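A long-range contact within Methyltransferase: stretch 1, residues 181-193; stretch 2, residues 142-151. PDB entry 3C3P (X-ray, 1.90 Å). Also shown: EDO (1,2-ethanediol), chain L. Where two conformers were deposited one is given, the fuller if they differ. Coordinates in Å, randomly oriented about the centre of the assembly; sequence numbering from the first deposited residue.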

# COMPACT_ATOMS: atom_id res chain seq x y z
N GLU A 181 -0.77 -20.89 -2.31
CA GLU A 181 -0.82 -21.03 -3.79
C GLU A 181 -1.01 -19.80 -4.65
O GLU A 181 -0.32 -19.64 -5.65
CB GLU A 181 -1.82 -22.12 -4.24
CG GLU A 181 -1.37 -22.72 -5.57
CD GLU A 181 -2.46 -23.46 -6.31
OE1 GLU A 181 -3.42 -22.76 -6.70
OE2 GLU A 181 -2.31 -24.68 -6.59
N PHE A 182 -1.94 -18.95 -4.27
CA PHE A 182 -2.22 -17.77 -5.10
C PHE A 182 -0.99 -16.88 -5.21
O PHE A 182 -0.75 -16.24 -6.23
CB PHE A 182 -3.47 -17.03 -4.60
CG PHE A 182 -3.92 -15.95 -5.52
CD1 PHE A 182 -4.00 -16.19 -6.89
CD2 PHE A 182 -4.38 -14.77 -5.04
CE1 PHE A 182 -4.43 -15.18 -7.76
CE2 PHE A 182 -4.82 -13.78 -5.90
CZ PHE A 182 -4.84 -14.00 -7.26
N ASN A 183 -0.20 -16.87 -4.14
CA ASN A 183 1.02 -16.08 -4.13
C ASN A 183 1.94 -16.51 -5.27
O ASN A 183 2.51 -15.69 -5.99
CB ASN A 183 1.81 -16.26 -2.83
CG ASN A 183 1.04 -15.82 -1.61
OD1 ASN A 183 0.09 -15.04 -1.71
ND2 ASN A 183 1.48 -16.29 -0.44
N HIS A 184 2.05 -17.82 -5.44
CA HIS A 184 2.95 -18.42 -6.46
C HIS A 184 2.43 -18.19 -7.84
O HIS A 184 3.20 -17.99 -8.77
CB HIS A 184 3.20 -19.89 -6.17
CG HIS A 184 3.86 -20.10 -4.85
ND1 HIS A 184 5.20 -20.40 -4.72
CD2 HIS A 184 3.38 -19.97 -3.59
CE1 HIS A 184 5.49 -20.51 -3.44
NE2 HIS A 184 4.41 -20.24 -2.73
N HIS A 185 1.12 -18.21 -7.95
CA HIS A 185 0.46 -17.97 -9.23
C HIS A 185 0.60 -16.52 -9.68
O HIS A 185 1.17 -16.20 -10.72
CB HIS A 185 -1.03 -18.26 -9.13
CG HIS A 185 -1.79 -17.94 -10.39
ND1 HIS A 185 -1.85 -18.81 -11.46
CD2 HIS A 185 -2.51 -16.85 -10.74
CE1 HIS A 185 -2.59 -18.27 -12.42
NE2 HIS A 185 -2.99 -17.08 -12.01
N LEU A 186 0.13 -15.64 -8.83
CA LEU A 186 0.05 -14.21 -9.17
C LEU A 186 1.39 -13.56 -9.41
O LEU A 186 1.53 -12.64 -10.25
CB LEU A 186 -0.74 -13.42 -8.11
CG LEU A 186 -1.16 -12.02 -8.54
CD1 LEU A 186 -2.06 -12.14 -9.76
CD2 LEU A 186 -1.85 -11.31 -7.38
N SER A 187 2.39 -14.10 -8.73
CA SER A 187 3.74 -13.56 -8.85
C SER A 187 4.33 -13.85 -10.22
O SER A 187 5.30 -13.20 -10.65
CB SER A 187 4.66 -14.14 -7.77
OG SER A 187 4.84 -15.53 -7.96
N ARG A 188 3.72 -14.81 -10.90
CA ARG A 188 4.18 -15.24 -12.24
C ARG A 188 3.38 -14.66 -13.36
O ARG A 188 3.70 -14.84 -14.54
CB ARG A 188 4.18 -16.74 -12.36
CG ARG A 188 5.33 -17.30 -11.68
CD ARG A 188 5.22 -18.76 -11.57
NE ARG A 188 6.49 -19.30 -11.15
CZ ARG A 188 6.90 -19.32 -9.89
NH1 ARG A 188 6.14 -18.77 -8.94
NH2 ARG A 188 8.08 -19.86 -9.62
N ARG A 189 2.35 -13.95 -12.98
CA ARG A 189 1.49 -13.31 -13.97
C ARG A 189 2.11 -12.01 -14.43
O ARG A 189 2.06 -10.98 -13.76
CB ARG A 189 0.10 -13.16 -13.44
CG ARG A 189 -0.42 -14.55 -13.50
CD ARG A 189 -1.83 -14.64 -13.40
NE ARG A 189 -2.49 -13.80 -14.39
CZ ARG A 189 -3.74 -14.00 -14.75
NH1 ARG A 189 -4.35 -15.07 -14.28
NH2 ARG A 189 -4.32 -13.19 -15.60
N ARG A 190 2.66 -12.09 -15.64
CA ARG A 190 3.35 -10.94 -16.24
C ARG A 190 2.45 -9.76 -16.51
O ARG A 190 2.92 -8.68 -16.84
CB ARG A 190 4.11 -11.31 -17.53
CG ARG A 190 5.34 -12.19 -17.32
CD ARG A 190 6.21 -12.09 -18.56
NE ARG A 190 7.44 -12.88 -18.52
CZ ARG A 190 7.76 -13.79 -17.61
NH1 ARG A 190 6.90 -14.11 -16.65
NH2 ARG A 190 8.92 -14.43 -17.70
N ASP A 191 1.15 -9.98 -16.35
CA ASP A 191 0.13 -8.95 -16.57
C ASP A 191 -0.18 -8.19 -15.30
O ASP A 191 -0.89 -7.20 -15.31
CB ASP A 191 -1.14 -9.49 -17.21
CG ASP A 191 -1.72 -10.70 -16.50
OD1 ASP A 191 -0.97 -11.41 -15.79
OD2 ASP A 191 -2.92 -10.93 -16.71
N PHE A 192 0.43 -8.65 -14.22
CA PHE A 192 0.33 -8.01 -12.89
C PHE A 192 1.67 -7.72 -12.24
O PHE A 192 2.66 -8.42 -12.45
CB PHE A 192 -0.45 -8.88 -11.91
CG PHE A 192 -1.91 -8.93 -12.16
CD1 PHE A 192 -2.44 -9.83 -13.06
CD2 PHE A 192 -2.76 -8.08 -11.48
CE1 PHE A 192 -3.80 -9.88 -13.30
CE2 PHE A 192 -4.12 -8.10 -11.74
CZ PHE A 192 -4.64 -9.03 -12.64
N PHE A 193 1.68 -6.64 -11.47
CA PHE A 193 2.82 -6.28 -10.64
C PHE A 193 2.35 -6.58 -9.20
O PHE A 193 1.41 -5.96 -8.67
CB PHE A 193 3.33 -4.84 -10.76
CG PHE A 193 4.50 -4.58 -9.86
CD1 PHE A 193 5.80 -4.80 -10.31
CD2 PHE A 193 4.30 -4.16 -8.54
CE1 PHE A 193 6.89 -4.58 -9.48
CE2 PHE A 193 5.37 -3.94 -7.70
CZ PHE A 193 6.68 -4.16 -8.16
C1 EDO L . 5.78 -8.11 -12.37
O1 EDO L . 5.33 -7.70 -13.65
C2 EDO L . 7.27 -8.44 -12.26
O2 EDO L . 7.93 -7.65 -11.27
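Stretch 2 (142-151) VLERMNRCLA

Stretch 2 enters as part of a helix that begins earlier in the chain, then passes through a 3-10 segment at Asn 147 to Cys 149, and leaves as a strand at Leu 150 and Ala 151. Stretch 1 also begins helical; a type I turn from Leu 186 to Arg 189 and a second from Arg 189 to Phe 192 then carry it into a strand. The two stretches advance in the same sense along the contact, for Leu 143 lies opposite Leu 186 (CA to CA 9.2 Å) and Asn 147 opposite Asp 191 (CA to CA 10.3 Å). At such spacing the backbones do not touch, and no direct hydrogen bond crosses the interface; side chains fill the gap.

Leu 143 is the centre of the contact. One helical turn separates it from Asn 147, whose N bonds to Leu 143 O at 2.8 Å, so both side chains point toward stretch 1. With chi1 t and chi2 p, Leu 143 places CD2 3.6 Å from Leu 186 CD1, 3.9 Å from Phe 192 CE1 and 4.3 Å from Phe 182 CZ, at the edge of that ring. A branched, apolar side chain suits this pocket. The same CD2 lies over one face of the Arg 189 guanidinium, 3.6 Å from NH1, leaving the in-plane N-H groups free for polar partners.

Arg 189 uses them well: its NH2 forms a salt bridge with Asp 191 OD2 at 2.9 Å, and its NE bonds to Asp 191 OD1 at 3.2 Å. Water 1 links the stretches, accepting from Arg 189 NH2 (3.2 Å) and donating to Leu 143 O (3.1 Å).

Farther along, Phe 192 CZ approaches Asn 147 OD1 at 3.6 Å and Leu 150 CD1 at 4.1 Å, both at the ring edge. The ring edge, whose C-H groups carry a slight positive charge, is a reasonable neighbour for the amide oxygen, which has no hydrogen-bonding partner in the model.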

# COMPACT_ATOMS: atom_id res chain seq x y z
N VAL A 142 -10.39 -17.58 -9.22
CA VAL A 142 -11.13 -16.32 -9.16
C VAL A 142 -10.73 -15.37 -10.28
O VAL A 142 -11.56 -14.72 -10.92
CB VAL A 142 -10.90 -15.57 -7.80
CG1 VAL A 142 -11.39 -14.13 -7.87
CG2 VAL A 142 -11.52 -16.33 -6.63
N LEU A 143 -9.43 -15.33 -10.53
CA LEU A 143 -8.87 -14.42 -11.52
C LEU A 143 -9.18 -14.90 -12.95
O LEU A 143 -9.39 -14.10 -13.86
CB LEU A 143 -7.36 -14.26 -11.25
CG LEU A 143 -6.65 -13.08 -11.89
CD1 LEU A 143 -7.40 -11.84 -11.52
CD2 LEU A 143 -5.16 -13.00 -11.44
N GLU A 144 -9.26 -16.21 -13.13
CA GLU A 144 -9.54 -16.76 -14.47
C GLU A 144 -10.94 -16.35 -14.85
O GLU A 144 -11.24 -16.11 -16.01
CB GLU A 144 -9.39 -18.28 -14.53
CG GLU A 144 -9.56 -18.89 -15.95
N ARG A 145 -11.79 -16.24 -13.84
CA ARG A 145 -13.20 -15.86 -14.03
C ARG A 145 -13.46 -14.36 -14.06
O ARG A 145 -14.27 -13.87 -14.84
CB ARG A 145 -14.07 -16.43 -12.89
N MSE A 146 -12.72 -13.66 -13.20
CA MSE A 146 -12.87 -12.20 -12.99
C MSE A 146 -11.96 -11.23 -13.76
O MSE A 146 -12.27 -10.04 -13.86
CB MSE A 146 -12.66 -11.89 -11.49
CG MSE A 146 -13.62 -12.58 -10.51
SE MSE A 146 -15.49 -12.10 -10.77
CE MSE A 146 -15.33 -10.18 -10.55
N ASN A 147 -10.84 -11.71 -14.29
CA ASN A 147 -9.92 -10.79 -14.97
C ASN A 147 -10.63 -9.95 -16.03
O ASN A 147 -10.28 -8.78 -16.26
CB ASN A 147 -8.73 -11.50 -15.59
CG ASN A 147 -7.61 -10.55 -15.88
OD1 ASN A 147 -7.28 -9.70 -15.06
ND2 ASN A 147 -6.98 -10.71 -17.02
N ARG A 148 -11.64 -10.55 -16.65
CA ARG A 148 -12.44 -9.92 -17.73
C ARG A 148 -13.32 -8.78 -17.23
O ARG A 148 -13.78 -7.94 -18.01
CB ARG A 148 -13.40 -10.93 -18.37
CG ARG A 148 -12.76 -12.12 -19.03
CD ARG A 148 -13.82 -12.96 -19.73
NE ARG A 148 -14.79 -13.52 -18.79
CZ ARG A 148 -14.66 -14.69 -18.17
NH1 ARG A 148 -13.59 -15.44 -18.37
NH2 ARG A 148 -15.61 -15.10 -17.33
N CYS A 149 -13.53 -8.80 -15.92
CA CYS A 149 -14.39 -7.84 -15.22
C CYS A 149 -13.62 -6.68 -14.67
O CYS A 149 -14.19 -5.68 -14.20
CB CYS A 149 -15.12 -8.56 -14.07
SG CYS A 149 -16.14 -9.97 -14.62
N LEU A 150 -12.31 -6.78 -14.78
CA LEU A 150 -11.41 -5.75 -14.24
C LEU A 150 -11.20 -4.56 -15.16
O LEU A 150 -11.14 -4.68 -16.37
CB LEU A 150 -10.04 -6.33 -13.85
CG LEU A 150 -9.97 -7.42 -12.77
CD1 LEU A 150 -8.52 -7.80 -12.56
CD2 LEU A 150 -10.62 -6.94 -11.48
N ALA A 151 -11.12 -3.39 -14.54
CA ALA A 151 -10.83 -2.17 -15.28
C ALA A 151 -9.34 -2.08 -15.50
O ALA A 151 -8.55 -2.76 -14.86
CB ALA A 151 -11.26 -0.95 -14.50
O HOH W 1 -7.16 -14.57 -15.91